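Local coordinates for protein 378aa long hypothetical citrate synthase (Sulfolobus tokodaii, PDB 1VGM) that is of unproven function but belongs to the citrate synthase family, largely helical proteins, and forms a dimer of identical subunits, at residues S205-A210 with S338-W343; I271-A276 with I292-E297. All blocks are in the same frame, centred on the assembly; numbering follows the deposited sequence.

Contact 1 of 2, residues S205-A210 with S338-W343; sequences SCIVAA and SRVLGW
The indole of Trp-343 is held between two unlike neighbours, one from the helix across the contact and one from its own. Over one face sits the methyl of Ala-210, with CB 3.7 Å from the centroid of the six-membered ring and 13° off the ring normal, a CH-pi contact that places the methyl over the ring rather than at its rim. The opposite face is lined nearer the rim by Arg-339 CG, one turn earlier in the same helix. With chi1 at -68°, Trp-343 CG stands opposite the carbonyl carbon and the indole reaches across to helix 203-214. Its NE1 makes a weak hydrogen bond to Ser-189 OG. In this mainly helical citrate synthase-type fold the two helices meet deep in the subunit, their short segments 10.9 Å apart in axis and crossing at 121°. At that spacing the indole, together with Ile-207 and Val-340, fills the distance from one helix to the other. Ile-207 extends CD1 to 3.8 Å from Trp-343 CB and 4.1 Å from Val-340 CG2, its chain running roughly perpendicular to that of the valine. No hydrogen bond joins the segments; methyl groups, an aliphatic CB and the indole face make the contact. Helix 203-214 also faces the dimer partner, where Val-208 packs on Val-208 of the second subunit and Ala-209 on Ala-212 of that subunit.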
ATOM      1  N   SER A 205       7.918  -2.160  -2.701  1.00  7.30           N
ATOM      2  CA  SER A 205       6.879  -1.282  -2.181  1.00  7.48           C
ATOM      3  C   SER A 205       5.503  -1.590  -2.787  1.00  5.20           C
ATOM      4  O   SER A 205       4.483  -1.336  -2.155  1.00  7.64           O
ATOM      5  CB  SER A 205       7.248   0.180  -2.443  1.00  8.09           C
ATOM      6  OG  SER A 205       8.474   0.514  -1.810  1.00 11.49           O
ATOM      7  N   CYS A 206       5.466  -2.140  -3.998  1.00  1.60           N
ATOM      8  CA  CYS A 206       4.194  -2.578  -4.570  1.00  5.72           C
ATOM      9  C   CYS A 206       3.638  -3.757  -3.791  1.00  5.75           C
ATOM     10  O   CYS A 206       2.426  -3.887  -3.618  1.00  3.84           O
ATOM     11  CB  CYS A 206       4.359  -2.980  -6.035  1.00  7.33           C
ATOM     12  SG  CYS A 206       4.789  -1.611  -7.114  1.00  5.39           S
ATOM     13  N   ILE A 207       4.532  -4.616  -3.311  1.00  2.38           N
ATOM     14  CA  ILE A 207       4.127  -5.683  -2.418  1.00  6.18           C
ATOM     15  C   ILE A 207       3.764  -5.147  -1.041  1.00  2.19           C
ATOM     16  O   ILE A 207       2.796  -5.599  -0.428  1.00  2.11           O
ATOM     17  CB  ILE A 207       5.239  -6.747  -2.281  1.00  4.33           C
ATOM     18  CG1 ILE A 207       5.540  -7.361  -3.651  1.00  8.52           C
ATOM     19  CG2 ILE A 207       4.781  -7.855  -1.353  1.00 11.42           C
ATOM     20  CD1 ILE A 207       4.292  -7.802  -4.407  1.00  4.66           C
ATOM     21  N   VAL A 208       4.526  -4.174  -0.552  1.00  3.46           N
ATOM     22  CA  VAL A 208       4.117  -3.457   0.661  1.00  4.86           C
ATOM     23  C   VAL A 208       2.637  -3.063   0.586  1.00  4.47           C
ATOM     24  O   VAL A 208       1.856  -3.339   1.501  1.00  4.16           O
ATOM     25  CB  VAL A 208       4.957  -2.176   0.872  1.00  4.39           C
ATOM     26  CG1 VAL A 208       4.324  -1.316   1.956  1.00  2.09           C
ATOM     27  CG2 VAL A 208       6.382  -2.543   1.262  1.00  4.66           C
ATOM     28  N   ALA A 209       2.257  -2.415  -0.510  1.00  5.34           N
ATOM     29  CA  ALA A 209       0.894  -1.919  -0.673  1.00  6.11           C
ATOM     30  C   ALA A 209      -0.118  -3.064  -0.609  1.00  6.26           C
ATOM     31  O   ALA A 209      -1.104  -2.989   0.129  1.00  6.86           O
ATOM     32  CB  ALA A 209       0.772  -1.180  -2.006  1.00  5.00           C
ATOM     33  N   ALA A 210       0.137  -4.126  -1.375  1.00  5.12           N
ATOM     34  CA  ALA A 210      -0.719  -5.313  -1.365  1.00  4.00           C
ATOM     35  C   ALA A 210      -0.927  -5.818   0.058  1.00  1.60           C
ATOM     36  O   ALA A 210      -2.037  -6.171   0.458  1.00  1.60           O
ATOM     37  CB  ALA A 210      -0.095  -6.427  -2.228  1.00  2.17           C
ATOM     38  N   SER A 338       2.046 -17.402  -1.108  1.00  4.15           N
ATOM     39  CA  SER A 338       1.653 -17.928  -2.408  1.00  4.58           C
ATOM     40  C   SER A 338       1.229 -16.817  -3.384  1.00  7.08           C
ATOM     41  O   SER A 338       1.672 -16.790  -4.545  1.00  5.66           O
ATOM     42  CB  SER A 338       0.511 -18.929  -2.232  1.00  4.95           C
ATOM     43  OG  SER A 338      -0.145 -19.176  -3.462  1.00  3.69           O
ATOM     44  N   ARG A 339       0.379 -15.903  -2.910  1.00  2.71           N
ATOM     45  CA  ARG A 339      -0.274 -14.930  -3.790  1.00  4.40           C
ATOM     46  C   ARG A 339       0.726 -13.892  -4.319  1.00  5.08           C
ATOM     47  O   ARG A 339       0.453 -13.194  -5.297  1.00  5.36           O
ATOM     48  CB  ARG A 339      -1.426 -14.234  -3.043  1.00  4.93           C
ATOM     49  CG  ARG A 339      -2.152 -13.104  -3.817  1.00  2.47           C
ATOM     50  CD  ARG A 339      -2.723 -13.556  -5.159  1.00  2.06           C
ATOM     51  NE  ARG A 339      -3.552 -14.748  -5.018  1.00  2.26           N
ATOM     52  CZ  ARG A 339      -4.876 -14.735  -4.876  1.00  5.36           C
ATOM     53  NH1 ARG A 339      -5.542 -13.582  -4.874  1.00  5.78           N
ATOM     54  NH2 ARG A 339      -5.537 -15.881  -4.740  1.00  3.55           N
ATOM     55  N   VAL A 340       1.900 -13.813  -3.691  1.00  5.30           N
ATOM     56  CA  VAL A 340       2.909 -12.858  -4.124  1.00  2.78           C
ATOM     57  C   VAL A 340       3.320 -13.106  -5.579  1.00  2.22           C
ATOM     58  O   VAL A 340       3.633 -12.161  -6.309  1.00  1.76           O
ATOM     59  CB  VAL A 340       4.164 -12.903  -3.211  1.00  8.30           C
ATOM     60  CG1 VAL A 340       4.937 -14.206  -3.421  1.00  4.24           C
ATOM     61  CG2 VAL A 340       5.045 -11.696  -3.490  1.00  4.77           C
ATOM     62  N   LEU A 341       3.306 -14.366  -6.008  1.00  1.60           N
ATOM     63  CA  LEU A 341       3.580 -14.673  -7.409  1.00  3.08           C
ATOM     64  C   LEU A 341       2.567 -13.982  -8.318  1.00  1.79           C
ATOM     65  O   LEU A 341       2.927 -13.358  -9.320  1.00  6.13           O
ATOM     66  CB  LEU A 341       3.538 -16.186  -7.661  1.00  1.60           C
ATOM     67  CG  LEU A 341       3.721 -16.629  -9.121  1.00  5.30           C
ATOM     68  CD1 LEU A 341       4.996 -16.007  -9.714  1.00  3.70           C
ATOM     69  CD2 LEU A 341       3.805 -18.152  -9.182  1.00  6.84           C
ATOM     70  N   GLY A 342       1.297 -14.104  -7.957  1.00  3.36           N
ATOM     71  CA  GLY A 342       0.258 -13.397  -8.678  1.00  2.66           C
ATOM     72  C   GLY A 342       0.388 -11.886  -8.594  1.00  3.27           C
ATOM     73  O   GLY A 342       0.256 -11.205  -9.613  1.00  4.40           O
ATOM     74  N   TRP A 343       0.644 -11.341  -7.405  1.00  3.64           N
ATOM     75  CA  TRP A 343       0.885  -9.903  -7.308  1.00  1.82           C
ATOM     76  C   TRP A 343       1.995  -9.460  -8.267  1.00  4.01           C
ATOM     77  O   TRP A 343       1.831  -8.488  -9.009  1.00  3.25           O
ATOM     78  CB  TRP A 343       1.254  -9.491  -5.877  1.00  2.89           C
ATOM     79  CG  TRP A 343       0.124  -9.618  -4.876  1.00  3.01           C
ATOM     80  CD1 TRP A 343      -1.225  -9.544  -5.131  1.00  1.60           C
ATOM     81  CD2 TRP A 343       0.251  -9.853  -3.465  1.00  2.69           C
ATOM     82  NE1 TRP A 343      -1.939  -9.720  -3.967  1.00  1.60           N
ATOM     83  CE2 TRP A 343      -1.059  -9.912  -2.929  1.00  2.56           C
ATOM     84  CE3 TRP A 343       1.341 -10.043  -2.608  1.00  3.94           C
ATOM     85  CZ2 TRP A 343      -1.304 -10.156  -1.567  1.00  6.78           C
ATOM     86  CZ3 TRP A 343       1.100 -10.285  -1.255  1.00  4.05           C
ATOM     87  CH2 TRP A 343      -0.214 -10.340  -0.748  1.00  1.81           C
TER

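Contact 2 of 2, residues I271-A276 with I292-E297; sequences IFKTLA and IAERIE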
ATOM      1  N   ILE A 271      -8.973 -29.768  -4.054  1.00  5.72           N
ATOM      2  CA  ILE A 271      -7.584 -30.191  -3.952  1.00  5.38           C
ATOM      3  C   ILE A 271      -7.088 -30.062  -2.509  1.00  5.90           C
ATOM      4  O   ILE A 271      -6.479 -30.982  -1.976  1.00  7.19           O
ATOM      5  CB  ILE A 271      -6.679 -29.367  -4.909  1.00  1.60           C
ATOM      6  CG1 ILE A 271      -7.096 -29.638  -6.355  1.00  4.13           C
ATOM      7  CG2 ILE A 271      -5.208 -29.715  -4.682  1.00  1.60           C
ATOM      8  CD1 ILE A 271      -6.472 -28.703  -7.370  1.00  5.30           C
ATOM      9  N   PHE A 272      -7.363 -28.934  -1.865  1.00  2.50           N
ATOM     10  CA  PHE A 272      -7.058 -28.803  -0.440  1.00  6.40           C
ATOM     11  C   PHE A 272      -7.671 -29.942   0.376  1.00  3.75           C
ATOM     12  O   PHE A 272      -7.048 -30.470   1.305  1.00  4.15           O
ATOM     13  CB  PHE A 272      -7.568 -27.463   0.099  1.00  2.90           C
ATOM     14  CG  PHE A 272      -6.600 -26.328  -0.075  1.00  9.77           C
ATOM     15  CD1 PHE A 272      -6.963 -25.187  -0.779  1.00  6.91           C
ATOM     16  CD2 PHE A 272      -5.324 -26.400   0.464  1.00  5.44           C
ATOM     17  CE1 PHE A 272      -6.060 -24.135  -0.946  1.00  9.22           C
ATOM     18  CE2 PHE A 272      -4.420 -25.359   0.303  1.00  7.89           C
ATOM     19  CZ  PHE A 272      -4.787 -24.224  -0.403  1.00  8.39           C
ATOM     20  N   LYS A 273      -8.897 -30.319   0.036  1.00  5.10           N
ATOM     21  CA  LYS A 273      -9.568 -31.378   0.777  1.00  6.39           C
ATOM     22  C   LYS A 273      -8.769 -32.677   0.661  1.00  5.10           C
ATOM     23  O   LYS A 273      -8.482 -33.324   1.664  1.00  6.79           O
ATOM     24  CB  LYS A 273     -10.995 -31.584   0.252  1.00  7.59           C
ATOM     25  CG  LYS A 273     -11.811 -32.605   1.057  1.00  9.56           C
ATOM     26  CD  LYS A 273     -13.219 -32.754   0.504  1.00  9.81           C
ATOM     27  CE  LYS A 273     -13.927 -33.982   1.064  1.00 16.14           C
ATOM     28  NZ  LYS A 273     -14.190 -33.857   2.517  1.00 22.48           N
ATOM     29  N   THR A 274      -8.402 -33.046  -0.563  1.00  5.81           N
ATOM     30  CA  THR A 274      -7.658 -34.279  -0.792  1.00  7.22           C
ATOM     31  C   THR A 274      -6.316 -34.251  -0.057  1.00  8.95           C
ATOM     32  O   THR A 274      -5.870 -35.263   0.478  1.00  7.75           O
ATOM     33  CB  THR A 274      -7.406 -34.511  -2.306  1.00  9.99           C
ATOM     34  OG1 THR A 274      -6.529 -33.499  -2.813  1.00 16.44           O
ATOM     35  CG2 THR A 274      -8.693 -34.429  -3.068  1.00  6.24           C
ATOM     36  N   LEU A 275      -5.674 -33.088  -0.024  1.00  8.42           N
ATOM     37  CA  LEU A 275      -4.507 -32.910   0.833  1.00  8.75           C
ATOM     38  C   LEU A 275      -4.837 -33.167   2.296  1.00  9.97           C
ATOM     39  O   LEU A 275      -4.174 -33.958   2.960  1.00 11.88           O
ATOM     40  CB  LEU A 275      -3.952 -31.496   0.677  1.00  6.09           C
ATOM     41  CG  LEU A 275      -3.362 -31.179  -0.692  1.00  4.31           C
ATOM     42  CD1 LEU A 275      -2.962 -29.716  -0.733  1.00  3.66           C
ATOM     43  CD2 LEU A 275      -2.168 -32.109  -0.971  1.00  3.01           C
ATOM     44  N   ALA A 276      -5.862 -32.492   2.803  1.00 10.68           N
ATOM     45  CA  ALA A 276      -6.300 -32.707   4.178  1.00  7.50           C
ATOM     46  C   ALA A 276      -6.568 -34.187   4.416  1.00  8.78           C
ATOM     47  O   ALA A 276      -6.084 -34.765   5.382  1.00 11.91           O
ATOM     48  CB  ALA A 276      -7.559 -31.892   4.459  1.00  8.49           C
ATOM     49  N   ILE A 292     -14.726 -33.415  11.364  1.00 10.95           N
ATOM     50  CA  ILE A 292     -15.594 -32.288  11.654  1.00  8.10           C
ATOM     51  C   ILE A 292     -15.898 -31.492  10.384  1.00  9.23           C
ATOM     52  O   ILE A 292     -17.057 -31.263  10.057  1.00 10.44           O
ATOM     53  CB  ILE A 292     -14.944 -31.365  12.714  1.00 10.16           C
ATOM     54  CG1 ILE A 292     -14.985 -32.050  14.078  1.00 10.98           C
ATOM     55  CG2 ILE A 292     -15.669 -30.030  12.784  1.00  9.04           C
ATOM     56  CD1 ILE A 292     -14.134 -31.364  15.129  1.00 13.00           C
ATOM     57  N   ALA A 293     -14.852 -31.089   9.663  1.00 10.74           N
ATOM     58  CA  ALA A 293     -15.012 -30.325   8.428  1.00  8.78           C
ATOM     59  C   ALA A 293     -15.859 -31.053   7.383  1.00  9.72           C
ATOM     60  O   ALA A 293     -16.681 -30.427   6.710  1.00  8.34           O
ATOM     61  CB  ALA A 293     -13.640 -29.987   7.841  1.00 12.16           C
ATOM     62  N   GLU A 294     -15.653 -32.364   7.250  1.00  9.82           N
ATOM     63  CA  GLU A 294     -16.465 -33.202   6.357  1.00 11.74           C
ATOM     64  C   GLU A 294     -17.951 -33.118   6.666  1.00  8.97           C
ATOM     65  O   GLU A 294     -18.778 -33.001   5.763  1.00 11.14           O
ATOM     66  CB  GLU A 294     -16.070 -34.671   6.483  1.00 13.73           C
ATOM     67  CG  GLU A 294     -14.775 -35.069   5.830  1.00 17.06           C
ATOM     68  CD  GLU A 294     -14.622 -36.576   5.798  1.00 17.20           C
ATOM     69  OE1 GLU A 294     -14.881 -37.175   4.737  1.00 16.56           O
ATOM     70  OE2 GLU A 294     -14.255 -37.161   6.838  1.00 17.25           O
ATOM     71  N   ARG A 295     -18.287 -33.223   7.946  1.00  8.87           N
ATOM     72  CA  ARG A 295     -19.684 -33.255   8.347  1.00  8.56           C
ATOM     73  C   ARG A 295     -20.291 -31.890   8.104  1.00  8.23           C
ATOM     74  O   ARG A 295     -21.419 -31.777   7.640  1.00  7.46           O
ATOM     75  CB  ARG A 295     -19.819 -33.624   9.830  1.00 11.22           C
ATOM     76  CG  ARG A 295     -21.262 -33.653  10.344  1.00 11.06           C
ATOM     77  CD  ARG A 295     -22.127 -34.622   9.536  1.00 14.57           C
ATOM     78  NE  ARG A 295     -23.494 -34.716  10.046  1.00 15.26           N
ATOM     79  CZ  ARG A 295     -24.475 -35.394   9.455  1.00 20.62           C
ATOM     80  NH1 ARG A 295     -24.244 -36.063   8.330  1.00 19.82           N
ATOM     81  NH2 ARG A 295     -25.693 -35.402   9.984  1.00 15.75           N
ATOM     82  N   ILE A 296     -19.536 -30.849   8.421  1.00  9.64           N
ATOM     83  CA  ILE A 296     -20.013 -29.490   8.205  1.00  9.87           C
ATOM     84  C   ILE A 296     -20.209 -29.238   6.712  1.00 11.09           C
ATOM     85  O   ILE A 296     -21.157 -28.563   6.304  1.00 10.40           O
ATOM     86  CB  ILE A 296     -19.014 -28.448   8.765  1.00 12.91           C
ATOM     87  CG1 ILE A 296     -18.930 -28.566  10.292  1.00  6.57           C
ATOM     88  CG2 ILE A 296     -19.446 -27.045   8.347  1.00 10.92           C
ATOM     89  CD1 ILE A 296     -20.257 -28.347  10.995  1.00  9.52           C
ATOM     90  N   GLU A 297     -19.312 -29.785   5.898  1.00  8.28           N
ATOM     91  CA  GLU A 297     -19.428 -29.639   4.454  1.00 11.16           C
ATOM     92  C   GLU A 297     -20.736 -30.259   3.961  1.00 10.11           C
ATOM     93  O   GLU A 297     -21.444 -29.658   3.158  1.00  8.30           O
ATOM     94  CB  GLU A 297     -18.246 -30.300   3.738  1.00  8.09           C
ATOM     95  CG  GLU A 297     -18.330 -30.191   2.219  1.00 11.51           C
ATOM     96  CD  GLU A 297     -17.410 -31.157   1.510  1.00 11.49           C
ATOM     97  OE1 GLU A 297     -16.418 -31.591   2.128  1.00 12.71           O
ATOM     98  OE2 GLU A 297     -17.674 -31.479   0.335  1.00 14.79           O
TER
HETATM   99  O   HOH W   1     -16.448 -36.038   2.526  1.00 15.83           O
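Lys-273 and Glu-294 mark the nearest backbone approach of two helical segments, with their CA atoms 9.1 Å apart, so that long side chains must bridge the gap. Lys-273 does most of the reaching: its chain is extended from CA to CE and bends only at the last torsion (chi4 67°), which sets the direction of the ammonium at the facing helix. There NZ of Lys-273 lies 3.2 Å from Glu-297 OE1, a salt bridge that uses the syn lone pair of the carboxylate oxygen. Tyr-316 OH hydrogen-bonds to both Lys-273 NZ and Glu-297 OE1, tying the two charges to a third group. Glu-294 takes a looser part. Its OE1 is 4.1 Å from Lys-273 NZ, beyond a direct bridge, and a water spans the interval, accepting from Lys-273 NZ at 3.1 Å and donating to Glu-294 OE1 at 2.9 Å. The ammonium thus meets one carboxylate directly and the other through solvent, which would probably favour its charged form. The contact joins consecutive helices, 267-280 and 284-304, at the protein surface; helix 314-323 supplies Tyr-316, while Phe-272 packs on helix 168-180 and Ile-292 on helix 222-233.

How the contacts relate
Contact 1 is a core contact and contact 2 a surface one, and their chemistry differs accordingly. The centre of contact 1 is about 9 Å from the centre of the chain, that of contact 2 about 19 Å, and the two contact centres are about 28 Å apart, with no element in common. Helices 203-214 and 331-353, distant in sequence, meet through buried apolar groups and an aromatic face; helices 267-280 and 284-304, neighbours along the chain and both lying between those two in sequence, meet through charges and a water. The contact in the core buries 202 Å² and that at the surface 109 Å². Only the former has the second subunit beside it.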